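Local coordinates for protein pectate lyase 1 (PDB 1PXZ) that cleaves pectate by elimination with low activity, belongs to the calcium-dependent polysaccharide lyase 1 family, and is the major allergen of mountain cedar pollen, at residues A[10-13]-A[19-22]. Residues are numbered along the deposited sequence; the frame is centred on the assembly and turned at random.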
loop_
_atom_site.group_PDB
_atom_site.type_symbol
_atom_site.label_atom_id
_atom_site.label_comp_id
_atom_site.label_asym_id
_atom_site.label_seq_id
_atom_site.Cartn_x
_atom_site.Cartn_y
_atom_site.Cartn_z
ATOM N N GLY A 10 -16.578 -15.485 -0.620
ATOM C CA GLY A 10 -17.960 -15.846 -0.861
ATOM C C GLY A 10 -18.245 -17.327 -0.968
ATOM O O GLY A 10 -19.167 -17.837 -0.316
ATOM N N ASP A 11 -17.516 -18.092 -1.790
ATOM C CA ASP A 11 -17.822 -19.531 -1.825
ATOM C C ASP A 11 -16.497 -20.297 -1.827
ATOM O O ASP A 11 -16.250 -21.159 -2.665
ATOM C CB ASP A 11 -18.669 -19.924 -3.021
ATOM C CG ASP A 11 -17.953 -19.625 -4.324
ATOM O OD1 ASP A 11 -17.059 -18.751 -4.263
ATOM O OD2 ASP A 11 -18.281 -20.267 -5.344
ATOM N N SER A 12 -15.675 -19.920 -0.859
ATOM C CA SER A 12 -14.332 -20.457 -0.669
ATOM C C SER A 12 -13.983 -20.394 0.815
ATOM O O SER A 12 -14.376 -19.394 1.413
ATOM C CB SER A 12 -13.326 -19.655 -1.496
ATOM O OG SER A 12 -12.016 -20.193 -1.396
ATOM N N ASN A 13 -13.306 -21.392 1.360
ATOM C CA ASN A 13 -12.648 -21.330 2.654
ATOM C C ASN A 13 -11.163 -21.034 2.423
ATOM O O ASN A 13 -10.482 -21.948 1.946
ATOM C CB ASN A 13 -12.736 -22.632 3.432
ATOM C CG ASN A 13 -14.133 -23.101 3.762
ATOM O OD1 ASN A 13 -15.134 -22.619 3.218
ATOM N ND2 ASN A 13 -14.209 -24.082 4.666
ATOM N N MET A 19 -4.567 -19.891 -2.405
ATOM C CA MET A 19 -4.157 -19.105 -3.572
ATOM C C MET A 19 -5.325 -18.518 -4.348
ATOM O O MET A 19 -5.150 -17.801 -5.334
ATOM C CB MET A 19 -3.295 -19.972 -4.494
ATOM C CG MET A 19 -1.991 -20.416 -3.805
ATOM S SD MET A 19 -0.933 -21.184 -5.035
ATOM C CE MET A 19 0.605 -21.429 -4.175
ATOM N N LYS A 20 -6.550 -18.805 -3.909
ATOM C CA LYS A 20 -7.691 -18.164 -4.566
ATOM C C LYS A 20 -7.594 -16.647 -4.447
ATOM O O LYS A 20 -8.039 -15.935 -5.343
ATOM C CB LYS A 20 -8.992 -18.643 -3.937
ATOM C CG LYS A 20 -10.252 -18.119 -4.599
ATOM C CD LYS A 20 -11.461 -18.892 -4.110
ATOM C CE LYS A 20 -12.656 -18.630 -5.023
ATOM N NZ LYS A 20 -13.930 -18.650 -4.251
ATOM N N LEU A 21 -7.023 -16.171 -3.347
ATOM C CA LEU A 21 -6.794 -14.732 -3.160
ATOM C C LEU A 21 -6.200 -14.073 -4.390
ATOM O O LEU A 21 -6.577 -12.968 -4.790
ATOM C CB LEU A 21 -5.864 -14.532 -1.949
ATOM C CG LEU A 21 -5.486 -13.082 -1.635
ATOM C CD1 LEU A 21 -6.690 -12.304 -1.127
ATOM C CD2 LEU A 21 -4.331 -13.036 -0.645
ATOM N N ALA A 22 -5.258 -14.750 -5.043
ATOM C CA ALA A 22 -4.541 -14.109 -6.136
ATOM C C ALA A 22 -5.429 -13.891 -7.366
ATOM O O ALA A 22 -5.045 -13.138 -8.258
ATOM C CB ALA A 22 -3.307 -14.917 -6.524
HETATM O O HOH W 1 -15.520 -17.162 -3.030
#
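The nearest CA atoms, of Ser-12 in an irregular loop and Lys-20 in a 3-10 turn, are 8.0 Å apart, and the Lys-20 side chain bridges most of the gap. It leaves the turn with CG anti to the backbone N (chi1 -176°), runs nearly straight through CD and bends at chi4, about CD-CE. Ser-12 lies alongside the far half of this chain: its CB sits 3.3 Å from Lys-20 CD, tighter than an ordinary carbon-carbon contact, while its OG is beside the same methylene. At the chain's end, Lys-20 NZ meets Asp-11 OD1 at 3.1 Å in a salt bridge whose hydrogen bond is weak, the two side chains crossing at about a right angle. Both segments belong to the N-terminal loop region after helix 5-9, on the outside of the parallel beta-helix. Here Leu-21 and Ala-22 pack inward, against His-119 and Ile-117 of strand 114-119, whereas Lys-20 reaches out to the more exposed 10-13 segment. One water accepts from Asp-11 N and from Lys-20 NZ, each at 2.5 Å, distances so short that this second link is doubtful. The ammonium group also gives a weak hydrogen bond to Cys-7 O, from the cysteine disulfide-bonded to Cys-24.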